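Local coordinates for protein beta-catenin homolog sys-1 (Caenorhabditis elegans, PDB 3C2G) that binds the TCF transcription factor POP-1 directly through an armadillo domain and serves as a transcriptional coregulator in the Wnt asymmetry pathway, at residues Ser527-Leu532 with Lys540-Tyr545; Thr4-Gln9 with Ala27-Thr32; Glu175-Gln180 with Gly184-Ala189; Asn324-Leu329 with Gln357-Ile362; Pro380-Leu385 with Pro455-Leu460. One frame throughout, in Å; residues are numbered along the deposited sequence.

Interaction 1: residues Ser527-Leu532 with Lys540-Tyr545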
# COMPACT_ATOMS: atom_id res chain seq x y z
N SER A 527 18.99 -15.72 21.93
CA SER A 527 19.07 -14.56 22.79
C SER A 527 17.95 -14.57 23.82
O SER A 527 18.13 -14.14 24.96
CB SER A 527 19.06 -13.30 21.92
OG SER A 527 18.66 -12.19 22.67
N LEU A 528 16.79 -15.09 23.45
CA LEU A 528 15.69 -15.21 24.40
C LEU A 528 15.90 -16.34 25.42
O LEU A 528 15.45 -16.24 26.57
CB LEU A 528 14.35 -15.36 23.66
CG LEU A 528 13.08 -15.56 24.49
CD1 LEU A 528 12.88 -14.46 25.51
CD2 LEU A 528 11.88 -15.66 23.58
N LEU A 529 16.58 -17.41 25.03
CA LEU A 529 16.85 -18.49 25.97
C LEU A 529 17.81 -17.99 27.06
O LEU A 529 17.64 -18.33 28.23
CB LEU A 529 17.39 -19.72 25.27
CG LEU A 529 16.42 -20.45 24.34
CD1 LEU A 529 17.16 -21.56 23.60
CD2 LEU A 529 15.21 -21.00 25.09
N LEU A 530 18.77 -17.15 26.66
CA LEU A 530 19.67 -16.46 27.59
C LEU A 530 18.95 -15.54 28.58
O LEU A 530 19.18 -15.62 29.80
CB LEU A 530 20.71 -15.66 26.82
CG LEU A 530 21.81 -16.52 26.21
CD1 LEU A 530 22.79 -15.65 25.47
CD2 LEU A 530 22.53 -17.35 27.30
N VAL A 531 18.09 -14.68 28.05
CA VAL A 531 17.33 -13.75 28.85
C VAL A 531 16.48 -14.51 29.87
O VAL A 531 16.49 -14.16 31.03
CB VAL A 531 16.47 -12.80 27.98
CG1 VAL A 531 15.50 -12.04 28.82
CG2 VAL A 531 17.37 -11.83 27.21
N LEU A 532 15.79 -15.56 29.43
CA LEU A 532 14.96 -16.38 30.32
C LEU A 532 15.80 -16.99 31.43
O LEU A 532 15.38 -17.01 32.59
CB LEU A 532 14.24 -17.49 29.57
CG LEU A 532 13.01 -17.10 28.75
CD1 LEU A 532 12.78 -18.11 27.62
CD2 LEU A 532 11.76 -16.96 29.63
N LYS A 540 18.47 -23.81 35.15
CA LYS A 540 18.16 -25.25 35.14
C LYS A 540 17.00 -25.57 34.23
O LYS A 540 17.12 -26.41 33.34
CB LYS A 540 17.81 -25.74 36.55
CG LYS A 540 18.97 -26.22 37.38
CD LYS A 540 19.16 -27.73 37.27
CE LYS A 540 20.37 -28.20 38.10
NZ LYS A 540 20.56 -29.68 38.03
N GLU A 541 15.87 -24.91 34.47
CA GLU A 541 14.61 -25.17 33.79
C GLU A 541 14.74 -25.00 32.28
O GLU A 541 14.28 -25.85 31.52
CB GLU A 541 13.51 -24.25 34.37
CG GLU A 541 12.06 -24.69 34.09
CD GLU A 541 10.98 -23.73 34.64
OE1 GLU A 541 9.77 -24.04 34.50
OE2 GLU A 541 11.32 -22.66 35.22
N VAL A 542 15.38 -23.92 31.84
CA VAL A 542 15.55 -23.67 30.41
C VAL A 542 16.36 -24.77 29.75
O VAL A 542 15.99 -25.29 28.69
CB VAL A 542 16.19 -22.28 30.12
CG1 VAL A 542 16.64 -22.19 28.68
CG2 VAL A 542 15.21 -21.17 30.40
N ALA A 543 17.48 -25.13 30.38
CA ALA A 543 18.34 -26.18 29.86
C ALA A 543 17.59 -27.49 29.72
O ALA A 543 17.58 -28.10 28.65
CB ALA A 543 19.54 -26.34 30.73
N GLN A 544 16.93 -27.93 30.79
CA GLN A 544 16.26 -29.23 30.71
C GLN A 544 15.01 -29.21 29.84
O GLN A 544 14.67 -30.21 29.22
CB GLN A 544 16.06 -29.89 32.09
CG GLN A 544 15.05 -29.25 33.01
CD GLN A 544 15.31 -29.53 34.50
OE1 GLN A 544 16.07 -30.44 34.86
NE2 GLN A 544 14.68 -28.73 35.36
N TYR A 545 14.35 -28.06 29.73
CA TYR A 545 13.23 -27.94 28.79
C TYR A 545 13.66 -27.71 27.33
O TYR A 545 12.82 -27.56 26.45
CB TYR A 545 12.23 -26.87 29.22
CG TYR A 545 11.25 -27.30 30.30
CD1 TYR A 545 10.05 -27.91 29.96
CD2 TYR A 545 11.53 -27.09 31.65
CE1 TYR A 545 9.14 -28.31 30.95
CE2 TYR A 545 10.63 -27.48 32.64
CZ TYR A 545 9.45 -28.08 32.28
OH TYR A 545 8.56 -28.46 33.27
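Val542 packs against Leu529 and Leu532 where two helices of the armadillo domain, 515-535 and the short 539-544, follow each other in sequence and fold side against side. The backbones come nearest at the CA atoms of Leu529 and Val542, 6.9 Å apart, but the close fit is made by side chains touching at 3.9 to 4.0 Å, and Val542 alone supplies the whole surface that the short helix buries here. Its two methyls divide the work. CG1 stands anti to the backbone N (chi1 167°), which carries it to Leu529, where it lies 4.0 Å from CD2 of that side chain and equally close to its backbone oxygen. The methyl is thus shared between an apolar tip and the helix backbone, and the two side chains cross obliquely instead of lying alongside. No hydrogen bond joins the segments, so the association here rests on van der Waals contact. Ile495 of helix 494-507 touches both Leu532 and Val542 and closes this apolar patch from a third helix, while Ile549 reaches Leu529 from a loop.

The loose part lies on the rest of the short helix. The side chains of Lys540 and Gln544 do not touch residues 527-532; Lys540 is exposed to solvent, and Gln544 is exposed in the molecule. Glu541 turns to loop residues Leu483 and Asn493. The branch left to Val542, CG2, is placed beside the backbone N and rests at 3.9 Å on CB of Leu532, the root of that leucine and not its tip.

Interaction 2: residues Thr4-Gln9 with Ala27-Thr32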
# COMPACT_ATOMS: atom_id res chain seq x y z
N THR A 4 -28.54 2.54 -46.26
CA THR A 4 -27.28 1.98 -46.74
C THR A 4 -26.75 2.78 -47.94
O THR A 4 -25.57 3.15 -47.98
CB THR A 4 -27.45 0.50 -47.11
OG1 THR A 4 -28.11 -0.19 -46.04
CG2 THR A 4 -26.09 -0.16 -47.38
N GLN A 5 -27.64 3.06 -48.89
CA GLN A 5 -27.30 3.84 -50.08
C GLN A 5 -27.02 5.32 -49.75
O GLN A 5 -26.14 5.94 -50.34
CB GLN A 5 -28.41 3.72 -51.13
N ALA A 6 -27.79 5.87 -48.81
CA ALA A 6 -27.65 7.27 -48.39
C ALA A 6 -26.34 7.49 -47.63
O ALA A 6 -25.66 8.50 -47.84
CB ALA A 6 -28.84 7.71 -47.55
N ALA A 7 -26.01 6.54 -46.76
CA ALA A 7 -24.76 6.58 -46.02
C ALA A 7 -23.57 6.48 -46.96
O ALA A 7 -22.56 7.14 -46.74
CB ALA A 7 -24.71 5.47 -44.99
N GLU A 8 -23.70 5.66 -48.01
CA GLU A 8 -22.60 5.49 -48.95
C GLU A 8 -22.41 6.69 -49.89
O GLU A 8 -21.29 6.98 -50.30
CB GLU A 8 -22.69 4.18 -49.73
CG GLU A 8 -21.39 3.81 -50.49
CD GLU A 8 -20.10 4.07 -49.68
OE1 GLU A 8 -20.01 3.62 -48.51
OE2 GLU A 8 -19.18 4.72 -50.22
N GLN A 9 -23.50 7.39 -50.20
CA GLN A 9 -23.40 8.65 -50.93
C GLN A 9 -22.67 9.67 -50.05
O GLN A 9 -21.72 10.31 -50.50
CB GLN A 9 -24.78 9.16 -51.36
CG GLN A 9 -24.72 10.14 -52.55
CD GLN A 9 -25.90 11.11 -52.62
OE1 GLN A 9 -26.31 11.70 -51.61
NE2 GLN A 9 -26.44 11.30 -53.82
N ALA A 27 -23.54 13.62 -41.72
CA ALA A 27 -23.14 13.03 -40.44
C ALA A 27 -24.27 12.26 -39.75
O ALA A 27 -24.08 11.10 -39.37
CB ALA A 27 -22.54 14.09 -39.52
N LYS A 28 -25.45 12.88 -39.62
CA LYS A 28 -26.64 12.19 -39.10
C LYS A 28 -26.91 10.90 -39.86
O LYS A 28 -27.18 9.85 -39.27
CB LYS A 28 -27.88 13.08 -39.18
CG LYS A 28 -27.85 14.30 -38.27
CD LYS A 28 -29.12 15.14 -38.45
CE LYS A 28 -29.14 16.34 -37.51
NZ LYS A 28 -30.27 17.28 -37.81
N THR A 29 -26.82 10.99 -41.19
CA THR A 29 -27.04 9.87 -42.09
C THR A 29 -26.11 8.71 -41.77
O THR A 29 -26.57 7.60 -41.50
CB THR A 29 -26.90 10.33 -43.56
OG1 THR A 29 -27.85 11.37 -43.83
CG2 THR A 29 -27.13 9.18 -44.53
N ILE A 30 -24.80 8.98 -41.79
CA ILE A 30 -23.79 7.97 -41.44
C ILE A 30 -24.01 7.39 -40.04
O ILE A 30 -23.89 6.18 -39.84
CB ILE A 30 -22.36 8.52 -41.59
CG1 ILE A 30 -22.06 8.84 -43.06
CG2 ILE A 30 -21.32 7.53 -41.03
CD1 ILE A 30 -20.86 9.75 -43.30
N ARG A 31 -24.36 8.23 -39.07
CA ARG A 31 -24.62 7.77 -37.71
C ARG A 31 -25.82 6.84 -37.68
O ARG A 31 -25.78 5.76 -37.09
CB ARG A 31 -24.83 8.96 -36.77
CG ARG A 31 -25.02 8.57 -35.31
CD ARG A 31 -25.35 9.78 -34.45
NE ARG A 31 -25.76 9.37 -33.11
CZ ARG A 31 -27.01 9.34 -32.67
NH1 ARG A 31 -28.02 9.72 -33.45
NH2 ARG A 31 -27.25 8.93 -31.43
N THR A 32 -26.89 7.27 -38.35
CA THR A 32 -28.12 6.48 -38.42
C THR A 32 -27.84 5.10 -39.01
O THR A 32 -28.26 4.09 -38.46
CB THR A 32 -29.18 7.21 -39.24
OG1 THR A 32 -29.35 8.53 -38.70
CG2 THR A 32 -30.51 6.47 -39.20
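The flat group of this contact is the peptide unit joining Ala6 and Ala7, and the CG2 methyl of Thr29 sits over one of its faces. The atoms C of Ala6 and N of Ala7 are each 3.6 Å from that methyl. Its height above the peptide plane, about 3.4 Å, places it over that face, a little to the oxygen side of the C-N bond. CB of Ala6 flanks the same methyl at 3.8 Å. One peptide further on, the approach comes at the oxygen end, where CG1 of Ile30 meets O of Ala7 at 4.1 Å.

A torsion explains the placement of Thr29. With chi1 at -59°, CG2 lies anti to the backbone N and is presented to the other helix, while OG1 turns back along its own helix and bonds to O of His25. Thr32 repeats the habit: its OG1 bonds to O of Lys28 at 2.6 Å from above the carbonyl plane, and that oxygen also accepts from the backbone N of Thr32.

Small side chains on helix 3-13 let the backbones come close. The local axes approach to 8.5 Å with 133° between their N-to-C directions, closer to antiparallel than parallel, and the CA atoms of Ala7 and Ile30 are 4.9 Å apart. Trp33, one turn on from Thr29, covers Thr4 and Ala7, and Ile30 extends to Ala10 and Ile11. On its other side helix 20-37 meets helix 71-90 of the armadillo stack, through Ala27 on Leu77 and a salt bridge from Arg31 to Asp83.

Interaction 3: residues Glu175-Gln180 with Gly184-Ala189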
# COMPACT_ATOMS: atom_id res chain seq x y z
N GLU A 175 -6.62 21.43 -14.93
CA GLU A 175 -7.45 22.60 -14.67
C GLU A 175 -8.69 22.19 -13.86
O GLU A 175 -9.25 23.00 -13.13
CB GLU A 175 -7.82 23.33 -15.98
CG GLU A 175 -8.38 24.75 -15.76
CD GLU A 175 -8.68 25.52 -17.06
OE1 GLU A 175 -8.04 25.23 -18.11
OE2 GLU A 175 -9.56 26.43 -17.02
N TYR A 176 -9.08 20.92 -13.95
CA TYR A 176 -10.18 20.42 -13.14
C TYR A 176 -9.82 20.29 -11.66
O TYR A 176 -10.70 20.15 -10.82
CB TYR A 176 -10.68 19.08 -13.65
CG TYR A 176 -11.49 19.12 -14.92
CD1 TYR A 176 -12.88 19.07 -14.88
CD2 TYR A 176 -10.87 19.16 -16.18
CE1 TYR A 176 -13.64 19.06 -16.04
CE2 TYR A 176 -11.61 19.17 -17.33
CZ TYR A 176 -13.00 19.12 -17.27
OH TYR A 176 -13.75 19.12 -18.43
N PHE A 177 -8.53 20.36 -11.35
CA PHE A 177 -8.10 20.27 -9.96
C PHE A 177 -7.77 21.63 -9.37
O PHE A 177 -7.20 21.72 -8.27
CB PHE A 177 -6.94 19.29 -9.82
CG PHE A 177 -7.31 17.86 -10.13
CD1 PHE A 177 -8.59 17.38 -9.88
CD2 PHE A 177 -6.36 16.98 -10.63
CE1 PHE A 177 -8.94 16.07 -10.16
CE2 PHE A 177 -6.69 15.66 -10.91
CZ PHE A 177 -7.99 15.20 -10.67
N ASN A 178 -8.13 22.70 -10.08
CA ASN A 178 -7.91 24.05 -9.58
C ASN A 178 -8.84 24.37 -8.41
O ASN A 178 -9.99 23.94 -8.39
CB ASN A 178 -8.02 25.11 -10.70
CG ASN A 178 -6.76 25.20 -11.56
OD1 ASN A 178 -5.72 24.59 -11.25
ND2 ASN A 178 -6.84 25.96 -12.65
N PRO A 179 -8.31 25.10 -7.41
CA PRO A 179 -9.02 25.40 -6.16
C PRO A 179 -10.40 26.03 -6.37
O PRO A 179 -11.31 25.74 -5.59
CB PRO A 179 -8.09 26.38 -5.43
CG PRO A 179 -7.07 26.81 -6.46
CD PRO A 179 -6.95 25.68 -7.40
N GLN A 180 -10.54 26.86 -7.40
CA GLN A 180 -11.78 27.61 -7.63
C GLN A 180 -12.91 26.82 -8.31
O GLN A 180 -14.03 27.31 -8.43
CB GLN A 180 -11.48 28.89 -8.43
N GLY A 184 -17.97 19.07 -7.98
CA GLY A 184 -19.05 18.42 -8.71
C GLY A 184 -18.81 18.43 -10.21
O GLY A 184 -19.39 17.62 -10.92
N MSE A 185 -17.96 19.35 -10.67
CA MSE A 185 -17.51 19.44 -12.08
C MSE A 185 -16.55 18.32 -12.50
O MSE A 185 -16.25 18.20 -13.69
CB MSE A 185 -16.79 20.77 -12.34
CG MSE A 185 -17.60 22.03 -12.11
SE MSE A 185 -19.00 22.27 -13.45
CE MSE A 185 -19.92 23.83 -12.64
N ILE A 186 -16.04 17.54 -11.55
CA ILE A 186 -14.96 16.60 -11.84
C ILE A 186 -15.51 15.27 -12.35
O ILE A 186 -16.01 14.45 -11.58
CB ILE A 186 -14.02 16.38 -10.60
CG1 ILE A 186 -13.48 17.71 -10.08
CG2 ILE A 186 -12.85 15.46 -10.95
CD1 ILE A 186 -12.76 17.62 -8.76
N ASN A 187 -15.42 15.06 -13.66
CA ASN A 187 -15.78 13.79 -14.26
C ASN A 187 -14.81 12.69 -13.79
O ASN A 187 -13.60 12.86 -13.84
CB ASN A 187 -15.74 13.90 -15.79
CG ASN A 187 -16.46 12.76 -16.48
OD1 ASN A 187 -16.02 11.61 -16.46
ND2 ASN A 187 -17.58 13.08 -17.10
N PRO A 188 -15.35 11.54 -13.33
CA PRO A 188 -14.50 10.43 -12.86
C PRO A 188 -13.44 9.98 -13.87
O PRO A 188 -12.36 9.55 -13.47
CB PRO A 188 -15.51 9.30 -12.61
CG PRO A 188 -16.78 10.00 -12.31
CD PRO A 188 -16.78 11.23 -13.19
N ALA A 189 -13.76 10.06 -15.16
CA ALA A 189 -12.83 9.70 -16.22
C ALA A 189 -11.51 10.46 -16.14
O ALA A 189 -10.48 9.96 -16.57
CB ALA A 189 -13.46 9.90 -17.59
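Contacts to backbone oxygens come first, between Tyr176 and both Met185 and Ile186. The Tyr176 ring presents its edge to O of Met185, which lies near the ring plane, 3.6 Å from CE1. The CG1 methylene of Ile186 rests against O of Tyr176 at 3.8 Å. Met185, a selenomethionine, makes its close approach with its carbonyl; its CB points toward residues 175-180 but the chain end turns off.

The apolar component pairs CE1 of Phe177 with CG2 of Ile186 at 4.0 Å. These side chains cross at about a right angle, and chi1 of -54° in Ile186 sets CG1 and CG2 on separate tasks, one on the Tyr176 carbonyl and the other on the Phe177 ring.

Hydrogen bonds lie within one loop segment or reach residues beyond. OD1 of Asn187 caps the following helix by accepting from N of Ala189 at 3.0 Å, in the carbonyl plane and on a lone pair. The hydroxyl of Tyr176 bonds to O of Ile123 and to Gln128.

The loop joins helix 167-174 to helix 189-198, with Phe141 of helix 134-150 against Tyr176 and Val231 of helix 224-239 against both Phe177 and Ile186.

Interaction 4: residues Asn324-Leu329 with Gln357-Ile362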
# COMPACT_ATOMS: atom_id res chain seq x y z
N ASN A 324 -3.39 15.96 18.07
CA ASN A 324 -4.82 15.75 17.82
C ASN A 324 -5.07 14.58 16.89
O ASN A 324 -5.96 13.77 17.14
CB ASN A 324 -5.46 17.03 17.30
CG ASN A 324 -5.35 18.18 18.29
OD1 ASN A 324 -5.97 18.16 19.36
ND2 ASN A 324 -4.55 19.19 17.94
N ILE A 325 -4.28 14.49 15.82
CA ILE A 325 -4.36 13.40 14.85
C ILE A 325 -4.24 12.04 15.52
O ILE A 325 -5.08 11.15 15.31
CB ILE A 325 -3.25 13.56 13.76
CG1 ILE A 325 -3.58 14.72 12.81
CG2 ILE A 325 -3.04 12.29 12.97
CD1 ILE A 325 -2.37 15.20 12.03
N LEU A 326 -3.21 11.86 16.34
CA LEU A 326 -2.93 10.54 16.88
C LEU A 326 -4.03 10.00 17.78
O LEU A 326 -4.48 8.88 17.56
CB LEU A 326 -1.56 10.50 17.56
CG LEU A 326 -0.84 9.16 17.72
CD1 LEU A 326 -1.05 8.22 16.55
CD2 LEU A 326 0.64 9.42 17.86
N PRO A 327 -4.49 10.78 18.78
CA PRO A 327 -5.63 10.28 19.56
C PRO A 327 -6.85 9.94 18.72
O PRO A 327 -7.55 8.96 19.02
CB PRO A 327 -5.94 11.44 20.50
CG PRO A 327 -4.65 12.16 20.63
CD PRO A 327 -4.01 12.07 19.29
N PHE A 328 -7.11 10.71 17.67
CA PHE A 328 -8.24 10.42 16.79
C PHE A 328 -8.07 9.06 16.14
O PHE A 328 -8.98 8.25 16.15
CB PHE A 328 -8.42 11.51 15.73
CG PHE A 328 -9.44 11.17 14.68
CD1 PHE A 328 -10.80 11.38 14.92
CD2 PHE A 328 -9.05 10.62 13.45
CE1 PHE A 328 -11.77 11.05 13.95
CE2 PHE A 328 -10.00 10.28 12.49
CZ PHE A 328 -11.37 10.50 12.73
N LEU A 329 -6.90 8.83 15.58
CA LEU A 329 -6.60 7.54 14.95
C LEU A 329 -6.64 6.35 15.91
O LEU A 329 -7.11 5.28 15.54
CB LEU A 329 -5.26 7.60 14.19
CG LEU A 329 -5.28 8.58 13.00
CD1 LEU A 329 -3.91 8.69 12.38
CD2 LEU A 329 -6.32 8.19 11.94
N GLN A 357 10.42 10.28 20.22
CA GLN A 357 10.09 10.23 21.63
C GLN A 357 8.80 10.96 21.96
O GLN A 357 7.89 10.37 22.56
CB GLN A 357 11.25 10.79 22.47
CG GLN A 357 11.18 10.40 23.93
CD GLN A 357 11.08 8.89 24.11
OE1 GLN A 357 11.93 8.14 23.65
NE2 GLN A 357 10.02 8.45 24.78
N HIS A 358 8.71 12.23 21.57
CA HIS A 358 7.49 13.04 21.78
C HIS A 358 6.22 12.38 21.20
O HIS A 358 5.14 12.51 21.78
CB HIS A 358 7.68 14.47 21.26
CG HIS A 358 7.81 14.56 19.77
ND1 HIS A 358 8.96 14.21 19.10
CD2 HIS A 358 6.92 14.96 18.82
CE1 HIS A 358 8.78 14.39 17.80
NE2 HIS A 358 7.56 14.85 17.61
N VAL A 359 6.36 11.65 20.09
CA VAL A 359 5.22 10.92 19.49
C VAL A 359 4.84 9.70 20.34
O VAL A 359 3.65 9.44 20.56
CB VAL A 359 5.49 10.52 18.00
CG1 VAL A 359 4.39 9.65 17.48
CG2 VAL A 359 5.63 11.76 17.12
N LYS A 360 5.84 8.97 20.81
CA LYS A 360 5.61 7.92 21.80
C LYS A 360 4.85 8.49 23.01
O LYS A 360 3.92 7.85 23.52
CB LYS A 360 6.94 7.32 22.25
CG LYS A 360 7.45 6.24 21.33
CD LYS A 360 8.89 6.45 20.96
CE LYS A 360 9.69 5.22 21.30
NZ LYS A 360 10.75 4.89 20.31
N ASP A 361 5.24 9.69 23.45
CA ASP A 361 4.59 10.29 24.62
C ASP A 361 3.12 10.56 24.36
O ASP A 361 2.26 10.25 25.20
CB ASP A 361 5.31 11.56 25.08
CG ASP A 361 6.68 11.28 25.72
OD1 ASP A 361 6.90 10.17 26.24
OD2 ASP A 361 7.54 12.19 25.70
N ILE A 362 2.81 11.10 23.18
CA ILE A 362 1.42 11.34 22.82
C ILE A 362 0.63 10.02 22.87
O ILE A 362 -0.40 9.92 23.53
CB ILE A 362 1.30 12.03 21.45
CG1 ILE A 362 1.85 13.47 21.57
CG2 ILE A 362 -0.15 12.03 20.95
CD1 ILE A 362 2.38 14.06 20.27
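Leu326 and Ile362 bring the start of helix 325-335 against helix 357-365 with their local axes 10.8 Å apart and 44° from parallel, the CA atoms of this pair being 7.4 Å from each other. That separation is filled by side chains. Leu326 is the chief bridge: its CG is anti to the backbone N (chi1 -157°), which extends CD2 across to CG1 of Val359 at 3.8 Å. Leu326 and Val359 meet at about a right angle, and the same CD2 also approaches O of Val359 at 4.0 Å, so it rests on backbone as well as on a methyl.

Ile362 comes in nearer the root of the leucine, with CG2 4.0 Å from CB of Leu326. This methyl is shared, since CD of Pro327 lies 4.2 Å away. No hydrogen bond spans the segments, and Leu349 of helix 339-352 adds a further apolar neighbour to Leu326.

Lys360 has its CB directed away from residues 324-329, and outside this contact its NZ pairs with an acidic side chain of the bound POP-1 peptide. Apolar packing on one flank of helix 357-365 and a ligand-binding lysine on another are characteristic of an armadillo superhelix, whose stacked helices line a peptide-binding groove.

Interaction 5: residues Pro380-Leu385 with Pro455-Leu460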
# COMPACT_ATOMS: atom_id res chain seq x y z
N PRO A 380 -9.10 -14.90 17.53
CA PRO A 380 -8.89 -16.29 17.93
C PRO A 380 -7.47 -16.71 17.59
O PRO A 380 -6.72 -15.93 16.99
CB PRO A 380 -9.89 -17.05 17.05
CG PRO A 380 -10.08 -16.20 15.86
CD PRO A 380 -9.96 -14.79 16.34
N ARG A 381 -7.10 -17.92 17.98
CA ARG A 381 -5.82 -18.48 17.60
C ARG A 381 -5.78 -18.60 16.08
O ARG A 381 -6.82 -18.79 15.44
CB ARG A 381 -5.63 -19.86 18.24
CG ARG A 381 -5.71 -19.90 19.76
CD ARG A 381 -5.33 -21.29 20.28
NE ARG A 381 -5.96 -22.36 19.49
CZ ARG A 381 -7.10 -22.97 19.81
NH1 ARG A 381 -7.59 -23.92 19.02
NH2 ARG A 381 -7.75 -22.64 20.93
N LEU A 382 -4.59 -18.50 15.51
CA LEU A 382 -4.43 -18.57 14.06
C LEU A 382 -4.91 -19.90 13.48
O LEU A 382 -5.39 -19.94 12.35
CB LEU A 382 -2.98 -18.31 13.66
CG LEU A 382 -2.41 -16.93 14.01
CD1 LEU A 382 -0.91 -16.92 13.75
CD2 LEU A 382 -3.11 -15.80 13.25
N ASP A 383 -4.80 -20.97 14.27
CA ASP A 383 -5.28 -22.29 13.83
C ASP A 383 -6.81 -22.37 13.71
O ASP A 383 -7.33 -23.25 13.03
CB ASP A 383 -4.69 -23.44 14.68
CG ASP A 383 -4.86 -23.24 16.20
OD1 ASP A 383 -5.68 -22.39 16.62
OD2 ASP A 383 -4.18 -23.96 16.97
N GLU A 384 -7.53 -21.43 14.33
CA GLU A 384 -8.99 -21.40 14.26
C GLU A 384 -9.53 -20.52 13.12
O GLU A 384 -10.71 -20.17 13.13
CB GLU A 384 -9.59 -20.92 15.58
CG GLU A 384 -9.34 -21.81 16.77
CD GLU A 384 -10.10 -21.33 18.00
OE1 GLU A 384 -9.47 -20.73 18.90
OE2 GLU A 384 -11.33 -21.53 18.06
N LEU A 385 -8.69 -20.15 12.17
CA LEU A 385 -9.13 -19.32 11.04
C LEU A 385 -8.97 -20.07 9.73
O LEU A 385 -7.85 -20.45 9.35
CB LEU A 385 -8.37 -17.99 11.00
CG LEU A 385 -8.60 -17.00 12.15
CD1 LEU A 385 -7.49 -15.97 12.19
CD2 LEU A 385 -9.97 -16.33 12.08
N PRO A 455 1.83 -16.52 4.67
CA PRO A 455 3.03 -15.72 4.33
C PRO A 455 3.60 -14.83 5.46
O PRO A 455 4.81 -14.66 5.55
CB PRO A 455 2.59 -14.87 3.12
CG PRO A 455 1.16 -15.24 2.83
CD PRO A 455 0.72 -16.34 3.72
N GLY A 456 2.73 -14.30 6.31
CA GLY A 456 3.18 -13.42 7.39
C GLY A 456 3.74 -14.11 8.63
O GLY A 456 4.39 -13.46 9.45
N LEU A 457 3.49 -15.41 8.76
CA LEU A 457 3.83 -16.17 9.96
C LEU A 457 5.30 -16.05 10.42
O LEU A 457 5.57 -15.91 11.62
CB LEU A 457 3.44 -17.64 9.79
CG LEU A 457 3.32 -18.50 11.05
CD1 LEU A 457 2.39 -17.88 12.08
CD2 LEU A 457 2.84 -19.89 10.66
N LEU A 458 6.22 -16.10 9.47
CA LEU A 458 7.64 -16.05 9.79
C LEU A 458 8.02 -14.75 10.50
O LEU A 458 8.73 -14.77 11.51
CB LEU A 458 8.48 -16.22 8.52
CG LEU A 458 10.00 -16.06 8.65
CD1 LEU A 458 10.59 -17.04 9.70
CD2 LEU A 458 10.67 -16.23 7.29
N GLU A 459 7.53 -13.64 9.97
CA GLU A 459 7.85 -12.32 10.48
C GLU A 459 7.14 -12.10 11.81
O GLU A 459 7.67 -11.41 12.68
CB GLU A 459 7.44 -11.25 9.46
CG GLU A 459 7.94 -9.84 9.80
CD GLU A 459 7.62 -8.79 8.74
OE1 GLU A 459 7.57 -9.13 7.53
OE2 GLU A 459 7.43 -7.61 9.13
N LEU A 460 5.96 -12.70 11.96
CA LEU A 460 5.24 -12.67 13.22
C LEU A 460 6.00 -13.38 14.35
O LEU A 460 6.09 -12.87 15.46
CB LEU A 460 3.85 -13.28 13.08
CG LEU A 460 3.04 -13.38 14.39
CD1 LEU A 460 2.81 -12.01 15.03
CD2 LEU A 460 1.73 -14.10 14.18
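Apolar contact is the kind of interaction that crosses between the segments, and it converges on one methyl: CD1 of Leu382 meets Leu457 and Leu460 together. CD1 of Leu382 lies 3.8 Å from CD1 of Leu457 and 3.9 Å from CD2 of Leu460, although the backbones stay well apart, the nearest CA atoms, those of Leu382 and Leu457, being 9.5 Å from each other. The gap is bridged by leucine ends. Leu382 and Leu460 reach toward each other tip to tip, while Leu457 slides past Leu382 in the opposite direction. Leu457 arrives by torsion, its CG anti to the backbone N (chi1 -162°), since its CB does not itself point at the loop. Cys446 of helix 437-448 touches both Leu382 and Leu460.

The contact thus ties a loop after helix 368-377 to residues 457-460 of helix 457-472, two parts of the armadillo superhelix 70 residues apart in sequence.

Ionic contacts are of two sorts. Glu459, in the same segment as Leu457, forms a salt bridge with a basic side chain of the bound POP-1 peptide. Within the loop, charge pairing links Arg381, Asp383 and Glu384. OD1 of Asp383 accepts from NE of Arg381 at 2.9 Å through its syn lone pair, tilted 27° from the guanidinium plane. OE1 of Glu384 lies over one guanidinium face, 3.3 Å from NH2 of Arg381, where charge attraction acts without an N-H pointing at the oxygen.

How the interactions relate
From the N terminus the contacts close in the order interaction 2, 3, 4, 5 and 1, each complete before the next opens, so none nest or cross. Interaction 2 closes the turn between helices 3-13 and 20-37. Interaction 3 folds the loop ahead of helix 189-198 onto itself, about 37 Å away between centres. Interaction 4 spans helix 339-352, and interaction 5 closes the longest excursion, passing over helices 388-409, 425-432 and 437-448. Interaction 1 seals the turn after helix 515-535. Interactions 1 and 2 lie on opposite sides of the chain's centre, 89 Å apart between centres, and the five are spread along an elongated chain.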